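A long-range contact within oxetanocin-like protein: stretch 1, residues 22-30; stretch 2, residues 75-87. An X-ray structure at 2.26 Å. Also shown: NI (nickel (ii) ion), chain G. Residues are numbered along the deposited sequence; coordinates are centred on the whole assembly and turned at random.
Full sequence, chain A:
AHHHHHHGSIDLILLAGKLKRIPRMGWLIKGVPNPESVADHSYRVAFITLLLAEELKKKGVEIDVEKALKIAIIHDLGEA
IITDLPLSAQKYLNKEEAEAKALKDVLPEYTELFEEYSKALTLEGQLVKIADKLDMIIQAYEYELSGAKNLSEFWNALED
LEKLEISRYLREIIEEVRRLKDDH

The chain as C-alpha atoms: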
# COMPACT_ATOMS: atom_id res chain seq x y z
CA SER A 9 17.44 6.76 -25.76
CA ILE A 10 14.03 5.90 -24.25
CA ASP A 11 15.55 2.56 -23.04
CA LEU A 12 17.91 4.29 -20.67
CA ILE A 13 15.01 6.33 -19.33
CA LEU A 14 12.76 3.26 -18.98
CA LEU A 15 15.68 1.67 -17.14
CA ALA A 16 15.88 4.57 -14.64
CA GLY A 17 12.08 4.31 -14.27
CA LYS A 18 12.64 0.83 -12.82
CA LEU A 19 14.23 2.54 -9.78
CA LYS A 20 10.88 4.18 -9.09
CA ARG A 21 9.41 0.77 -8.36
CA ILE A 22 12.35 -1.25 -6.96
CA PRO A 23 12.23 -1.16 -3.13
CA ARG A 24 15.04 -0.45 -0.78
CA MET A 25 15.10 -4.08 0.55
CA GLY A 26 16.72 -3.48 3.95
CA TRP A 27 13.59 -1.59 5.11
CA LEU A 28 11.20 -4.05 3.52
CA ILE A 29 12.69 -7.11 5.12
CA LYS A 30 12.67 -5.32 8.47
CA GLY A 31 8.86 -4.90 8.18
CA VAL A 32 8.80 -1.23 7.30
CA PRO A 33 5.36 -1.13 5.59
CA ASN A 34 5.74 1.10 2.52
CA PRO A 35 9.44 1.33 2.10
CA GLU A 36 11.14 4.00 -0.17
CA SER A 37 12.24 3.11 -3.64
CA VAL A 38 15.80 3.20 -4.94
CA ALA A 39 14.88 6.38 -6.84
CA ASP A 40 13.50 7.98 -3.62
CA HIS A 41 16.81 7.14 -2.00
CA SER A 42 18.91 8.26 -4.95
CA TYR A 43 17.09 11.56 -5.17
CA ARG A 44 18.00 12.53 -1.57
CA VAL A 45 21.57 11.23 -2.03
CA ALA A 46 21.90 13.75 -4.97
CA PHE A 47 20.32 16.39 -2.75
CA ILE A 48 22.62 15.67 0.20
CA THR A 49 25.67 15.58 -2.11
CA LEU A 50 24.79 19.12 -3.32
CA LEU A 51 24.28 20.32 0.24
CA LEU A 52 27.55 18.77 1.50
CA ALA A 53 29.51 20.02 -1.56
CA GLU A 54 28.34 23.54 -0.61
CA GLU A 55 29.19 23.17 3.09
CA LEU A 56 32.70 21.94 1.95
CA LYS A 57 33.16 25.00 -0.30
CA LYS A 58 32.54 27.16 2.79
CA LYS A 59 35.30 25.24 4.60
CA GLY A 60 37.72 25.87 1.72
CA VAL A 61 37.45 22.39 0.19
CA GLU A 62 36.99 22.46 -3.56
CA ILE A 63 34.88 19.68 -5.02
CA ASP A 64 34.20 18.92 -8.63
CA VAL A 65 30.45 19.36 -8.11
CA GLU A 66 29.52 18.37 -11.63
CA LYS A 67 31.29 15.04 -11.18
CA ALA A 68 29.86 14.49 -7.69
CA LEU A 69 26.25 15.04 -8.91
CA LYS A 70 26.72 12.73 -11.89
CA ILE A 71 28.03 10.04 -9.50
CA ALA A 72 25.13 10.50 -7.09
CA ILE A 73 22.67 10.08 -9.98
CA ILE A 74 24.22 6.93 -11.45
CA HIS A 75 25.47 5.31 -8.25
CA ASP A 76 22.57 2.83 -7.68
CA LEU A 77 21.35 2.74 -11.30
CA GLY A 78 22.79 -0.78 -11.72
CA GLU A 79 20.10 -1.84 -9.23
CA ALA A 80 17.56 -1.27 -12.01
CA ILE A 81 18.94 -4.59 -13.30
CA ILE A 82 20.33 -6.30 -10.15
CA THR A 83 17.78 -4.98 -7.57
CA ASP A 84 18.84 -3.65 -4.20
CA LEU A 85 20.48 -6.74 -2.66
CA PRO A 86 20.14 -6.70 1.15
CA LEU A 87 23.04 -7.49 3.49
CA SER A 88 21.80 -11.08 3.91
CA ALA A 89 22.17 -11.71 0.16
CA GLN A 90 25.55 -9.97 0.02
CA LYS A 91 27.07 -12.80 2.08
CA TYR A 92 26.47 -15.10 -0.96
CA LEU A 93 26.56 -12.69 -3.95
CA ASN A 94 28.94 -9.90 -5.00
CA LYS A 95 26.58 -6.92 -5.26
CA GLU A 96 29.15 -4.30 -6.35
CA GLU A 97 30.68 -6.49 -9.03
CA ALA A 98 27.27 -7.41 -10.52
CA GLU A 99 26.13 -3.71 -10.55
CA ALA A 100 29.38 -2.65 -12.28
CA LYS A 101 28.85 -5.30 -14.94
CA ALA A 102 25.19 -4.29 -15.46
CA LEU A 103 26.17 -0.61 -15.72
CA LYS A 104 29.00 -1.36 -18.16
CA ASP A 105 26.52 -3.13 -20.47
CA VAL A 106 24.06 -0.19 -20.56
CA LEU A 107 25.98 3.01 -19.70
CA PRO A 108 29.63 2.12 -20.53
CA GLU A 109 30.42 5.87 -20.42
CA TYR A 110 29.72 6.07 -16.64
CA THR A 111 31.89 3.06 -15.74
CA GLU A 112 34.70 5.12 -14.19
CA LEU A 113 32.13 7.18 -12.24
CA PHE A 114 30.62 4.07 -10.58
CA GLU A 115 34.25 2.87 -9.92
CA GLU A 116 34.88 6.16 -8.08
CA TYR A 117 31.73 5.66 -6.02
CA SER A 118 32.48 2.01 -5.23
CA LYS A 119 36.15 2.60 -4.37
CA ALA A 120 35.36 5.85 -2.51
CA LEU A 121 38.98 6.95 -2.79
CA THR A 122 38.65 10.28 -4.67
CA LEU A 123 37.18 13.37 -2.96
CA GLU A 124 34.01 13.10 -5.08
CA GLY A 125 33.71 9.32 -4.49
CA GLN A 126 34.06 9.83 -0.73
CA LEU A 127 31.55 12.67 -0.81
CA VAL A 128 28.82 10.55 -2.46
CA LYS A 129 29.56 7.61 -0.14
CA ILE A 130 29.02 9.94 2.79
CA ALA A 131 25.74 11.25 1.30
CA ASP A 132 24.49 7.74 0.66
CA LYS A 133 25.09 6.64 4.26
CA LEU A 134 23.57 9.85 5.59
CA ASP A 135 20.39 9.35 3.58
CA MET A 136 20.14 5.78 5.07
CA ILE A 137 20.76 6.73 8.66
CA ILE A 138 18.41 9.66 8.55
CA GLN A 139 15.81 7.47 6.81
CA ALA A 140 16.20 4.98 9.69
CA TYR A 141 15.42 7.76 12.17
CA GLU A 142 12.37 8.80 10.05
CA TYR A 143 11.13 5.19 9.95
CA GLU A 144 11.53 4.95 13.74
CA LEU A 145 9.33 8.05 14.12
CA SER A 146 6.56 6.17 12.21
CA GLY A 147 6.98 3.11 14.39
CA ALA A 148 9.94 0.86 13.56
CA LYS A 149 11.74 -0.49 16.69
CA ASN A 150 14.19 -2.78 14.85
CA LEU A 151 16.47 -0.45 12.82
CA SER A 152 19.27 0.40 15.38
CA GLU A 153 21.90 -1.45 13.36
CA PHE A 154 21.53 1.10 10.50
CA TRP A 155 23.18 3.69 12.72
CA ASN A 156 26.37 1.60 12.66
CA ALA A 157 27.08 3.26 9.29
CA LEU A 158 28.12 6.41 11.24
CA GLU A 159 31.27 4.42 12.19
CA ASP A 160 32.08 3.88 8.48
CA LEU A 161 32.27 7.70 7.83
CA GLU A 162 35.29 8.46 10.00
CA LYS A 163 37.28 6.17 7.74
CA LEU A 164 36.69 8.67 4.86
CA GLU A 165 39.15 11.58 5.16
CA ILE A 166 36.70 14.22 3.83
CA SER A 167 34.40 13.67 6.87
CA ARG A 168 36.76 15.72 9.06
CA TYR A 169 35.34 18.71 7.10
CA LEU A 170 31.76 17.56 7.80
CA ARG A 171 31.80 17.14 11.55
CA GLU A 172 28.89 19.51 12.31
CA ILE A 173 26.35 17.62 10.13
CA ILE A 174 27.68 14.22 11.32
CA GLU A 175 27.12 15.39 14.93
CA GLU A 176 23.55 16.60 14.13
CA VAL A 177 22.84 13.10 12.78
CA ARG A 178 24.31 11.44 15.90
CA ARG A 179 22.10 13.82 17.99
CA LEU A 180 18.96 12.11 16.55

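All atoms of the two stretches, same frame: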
# COMPACT_ATOMS: atom_id res chain seq x y z
N ILE A 22 11.50 -0.33 -7.71
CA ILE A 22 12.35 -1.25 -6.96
C ILE A 22 12.51 -0.76 -5.50
O ILE A 22 12.89 0.39 -5.26
CB ILE A 22 13.72 -1.47 -7.72
CG1 ILE A 22 13.45 -2.30 -8.99
CG2 ILE A 22 14.74 -2.21 -6.86
CD1 ILE A 22 14.56 -2.22 -10.07
N PRO A 23 12.10 -1.59 -4.52
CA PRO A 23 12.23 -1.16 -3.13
C PRO A 23 13.67 -1.25 -2.56
O PRO A 23 14.54 -2.04 -3.00
CB PRO A 23 11.24 -2.07 -2.36
CG PRO A 23 11.03 -3.22 -3.21
CD PRO A 23 11.45 -2.92 -4.62
N ARG A 24 13.92 -0.35 -1.65
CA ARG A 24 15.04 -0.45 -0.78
C ARG A 24 14.76 -1.65 0.21
O ARG A 24 13.91 -1.53 1.15
CB ARG A 24 15.19 0.90 -0.08
CG ARG A 24 15.61 2.00 -1.05
CD ARG A 24 17.15 2.08 -1.14
NE ARG A 24 17.70 2.65 0.10
CZ ARG A 24 18.99 2.58 0.49
NH1 ARG A 24 19.37 3.14 1.64
NH2 ARG A 24 19.90 1.94 -0.24
N MET A 25 15.45 -2.76 -0.04
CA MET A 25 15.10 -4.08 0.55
C MET A 25 15.36 -4.20 2.05
O MET A 25 14.59 -4.84 2.75
CB MET A 25 15.81 -5.23 -0.20
CG MET A 25 15.16 -5.58 -1.53
SD MET A 25 13.47 -6.34 -1.47
CE MET A 25 13.56 -7.25 -0.02
N GLY A 26 16.42 -3.56 2.52
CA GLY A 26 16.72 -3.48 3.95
C GLY A 26 15.48 -3.10 4.77
O GLY A 26 15.10 -3.82 5.69
N TRP A 27 14.81 -2.01 4.40
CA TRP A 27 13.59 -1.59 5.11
C TRP A 27 12.51 -2.69 5.02
O TRP A 27 11.88 -3.05 6.01
CB TRP A 27 13.03 -0.25 4.57
CG TRP A 27 14.07 0.84 4.36
CD1 TRP A 27 14.31 1.51 3.20
CD2 TRP A 27 15.01 1.38 5.33
NE1 TRP A 27 15.33 2.40 3.37
CE2 TRP A 27 15.76 2.37 4.67
CE3 TRP A 27 15.27 1.11 6.69
CZ2 TRP A 27 16.79 3.11 5.32
CZ3 TRP A 27 16.30 1.86 7.35
CH2 TRP A 27 17.05 2.82 6.65
N LEU A 28 12.33 -3.23 3.83
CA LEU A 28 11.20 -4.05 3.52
C LEU A 28 11.24 -5.34 4.31
O LEU A 28 10.23 -5.78 4.89
CB LEU A 28 11.18 -4.28 2.01
CG LEU A 28 10.16 -5.13 1.30
CD1 LEU A 28 10.13 -4.86 -0.21
CD2 LEU A 28 10.47 -6.61 1.57
N ILE A 29 12.43 -5.91 4.37
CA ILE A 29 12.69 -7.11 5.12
C ILE A 29 12.57 -6.90 6.65
O ILE A 29 12.21 -7.83 7.35
CB ILE A 29 14.06 -7.70 4.71
CG1 ILE A 29 13.99 -8.15 3.24
CG2 ILE A 29 14.40 -8.89 5.60
CD1 ILE A 29 15.26 -8.49 2.62
N LYS A 30 12.92 -5.72 7.13
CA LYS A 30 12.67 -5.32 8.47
C LYS A 30 11.17 -5.17 8.85
O LYS A 30 10.86 -5.10 10.01
CB LYS A 30 13.36 -4.00 8.79
CG LYS A 30 14.85 -4.11 8.91
CD LYS A 30 15.21 -4.74 10.22
CE LYS A 30 16.67 -4.97 10.36
NZ LYS A 30 16.92 -5.22 11.84
N HIS A 75 24.77 6.23 -9.14
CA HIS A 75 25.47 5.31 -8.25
C HIS A 75 24.71 4.00 -7.92
O HIS A 75 25.36 2.96 -7.72
CB HIS A 75 25.93 6.03 -7.00
CG HIS A 75 24.93 6.04 -5.91
ND1 HIS A 75 23.87 6.92 -5.88
CD2 HIS A 75 24.79 5.24 -4.83
CE1 HIS A 75 23.12 6.67 -4.83
NE2 HIS A 75 23.66 5.66 -4.16
N ASP A 76 23.38 4.03 -7.93
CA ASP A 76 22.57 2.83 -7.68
C ASP A 76 21.75 2.44 -8.91
O ASP A 76 20.87 1.59 -8.82
CB ASP A 76 21.64 3.05 -6.49
CG ASP A 76 22.35 2.88 -5.16
OD1 ASP A 76 23.49 2.43 -5.15
OD2 ASP A 76 21.77 3.20 -4.11
N LEU A 77 22.08 3.01 -10.08
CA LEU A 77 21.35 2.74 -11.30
C LEU A 77 21.48 1.28 -11.79
O LEU A 77 20.56 0.75 -12.44
CB LEU A 77 21.81 3.70 -12.37
CG LEU A 77 21.01 3.81 -13.66
CD1 LEU A 77 19.45 3.87 -13.45
CD2 LEU A 77 21.53 5.05 -14.39
N GLY A 78 22.61 0.64 -11.48
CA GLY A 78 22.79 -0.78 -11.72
C GLY A 78 21.78 -1.69 -11.00
O GLY A 78 21.57 -2.84 -11.40
N GLU A 79 21.16 -1.14 -9.95
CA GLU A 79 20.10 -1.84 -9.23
C GLU A 79 18.80 -1.95 -10.02
O GLU A 79 17.97 -2.79 -9.71
CB GLU A 79 19.88 -1.20 -7.84
CG GLU A 79 21.15 -1.21 -7.03
CD GLU A 79 21.01 -0.82 -5.57
OE1 GLU A 79 20.01 -0.18 -5.15
OE2 GLU A 79 21.97 -1.12 -4.84
N ALA A 80 18.64 -1.12 -11.06
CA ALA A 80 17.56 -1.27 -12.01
C ALA A 80 17.55 -2.66 -12.62
O ALA A 80 16.50 -3.19 -12.91
CB ALA A 80 17.64 -0.20 -13.13
N ILE A 81 18.73 -3.23 -12.78
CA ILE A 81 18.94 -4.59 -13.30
C ILE A 81 19.10 -5.67 -12.21
O ILE A 81 18.49 -6.73 -12.26
CB ILE A 81 20.18 -4.54 -14.26
CG1 ILE A 81 19.96 -3.36 -15.23
CG2 ILE A 81 20.41 -5.84 -14.97
CD1 ILE A 81 20.72 -3.40 -16.48
N ILE A 82 19.90 -5.35 -11.19
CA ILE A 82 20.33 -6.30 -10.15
C ILE A 82 19.37 -6.34 -8.94
O ILE A 82 19.37 -7.32 -8.20
CB ILE A 82 21.76 -5.93 -9.66
CG1 ILE A 82 22.80 -6.05 -10.80
CG2 ILE A 82 22.18 -6.73 -8.40
CD1 ILE A 82 22.77 -7.39 -11.55
N THR A 83 18.55 -5.29 -8.80
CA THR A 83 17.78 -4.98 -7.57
C THR A 83 18.71 -4.56 -6.44
O THR A 83 19.93 -4.62 -6.57
CB THR A 83 16.85 -6.13 -7.05
OG1 THR A 83 17.63 -7.19 -6.46
CG2 THR A 83 16.01 -6.67 -8.19
N ASP A 84 18.11 -4.10 -5.34
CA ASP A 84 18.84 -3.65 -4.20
C ASP A 84 19.07 -4.89 -3.29
O ASP A 84 18.26 -5.21 -2.45
CB ASP A 84 18.02 -2.57 -3.47
CG ASP A 84 18.73 -2.01 -2.27
OD1 ASP A 84 19.97 -2.07 -2.24
OD2 ASP A 84 18.05 -1.54 -1.35
N LEU A 85 20.19 -5.56 -3.46
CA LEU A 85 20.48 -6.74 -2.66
C LEU A 85 20.72 -6.36 -1.19
O LEU A 85 21.54 -5.47 -0.88
CB LEU A 85 21.65 -7.53 -3.25
CG LEU A 85 21.38 -8.01 -4.68
CD1 LEU A 85 22.60 -8.74 -5.26
CD2 LEU A 85 20.16 -8.90 -4.74
N PRO A 86 19.95 -6.98 -0.28
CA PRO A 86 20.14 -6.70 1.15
C PRO A 86 21.43 -7.33 1.65
O PRO A 86 22.07 -8.13 0.93
CB PRO A 86 18.90 -7.34 1.81
CG PRO A 86 18.43 -8.41 0.83
CD PRO A 86 18.87 -7.97 -0.53
N LEU A 87 21.81 -6.97 2.88
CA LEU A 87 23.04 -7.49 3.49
C LEU A 87 23.05 -9.01 3.53
O LEU A 87 24.09 -9.62 3.32
CB LEU A 87 23.20 -6.94 4.90
CG LEU A 87 23.56 -5.46 4.98
CD1 LEU A 87 23.05 -4.85 6.31
CD2 LEU A 87 25.07 -5.24 4.84
NI NI G . 22.71 4.30 -2.54
O HOH W 1 15.16 -4.25 -4.62
O HOH W 2 20.04 1.49 -3.03

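A helix begins with backbone N-H groups that have no carbonyl a turn earlier to receive them, and an acidic side chain borrowed from a distant part of the chain can serve one of them. The contact between residues 22-30 and 75-87 of this oxetanocin-like protein illustrates the principle. In the first stretch an extended segment leads to Arg-24, at the N-cap position, and the helix starts at Met-25. In the second, a type I turn from Asp-76 to Glu-79 leads into a short helix that Thr-83 leaves with positive phi (68°), after which the chain runs extended past Asp-84. The CA atoms of Arg-24 and Asp-84 lie 6.0 Å apart.

Asp-84, its CB directed toward the first stretch and chi1 in the t well, accepts a hydrogen bond from the helix start: Met-25 N lies 3.2 Å from Asp-84 OD2, with an N-H...O angle of 148°. A water bridges the same segments: its oxygen is 2.8 Å from Pro-23 O, to which it donates, and 3.0 Å from Asp-84 N, from which it accepts.

Arg-24 offers charge without a direct bond. Its NH2 is 4.1 Å from Asp-84 OD2, but that oxygen lies well out of the guanidinium plane, so no N-H points at it. NH2 instead donates to a second water, 2.8 Å away, which in turn donates to Asp-76 OD2 and Glu-79 OE1, each 2.7 Å from the water oxygen. Asp-76 OD2 also binds nickel at 2.1 Å, alongside His-75 NE2 at 2.3 Å, so the water links the arginine to a metal ligand.

Ile-22 CD1 packs against backbone carbonyls, 3.5 Å from Glu-79 O and 3.6 Å from Ala-80 O. Apolar contact comes at Pro-86, whose CD is 4.1 Å from Met-25 CB and whose CG is 3.6 Å from Ile-29 CD1, one turn into the helix that starts at Met-25.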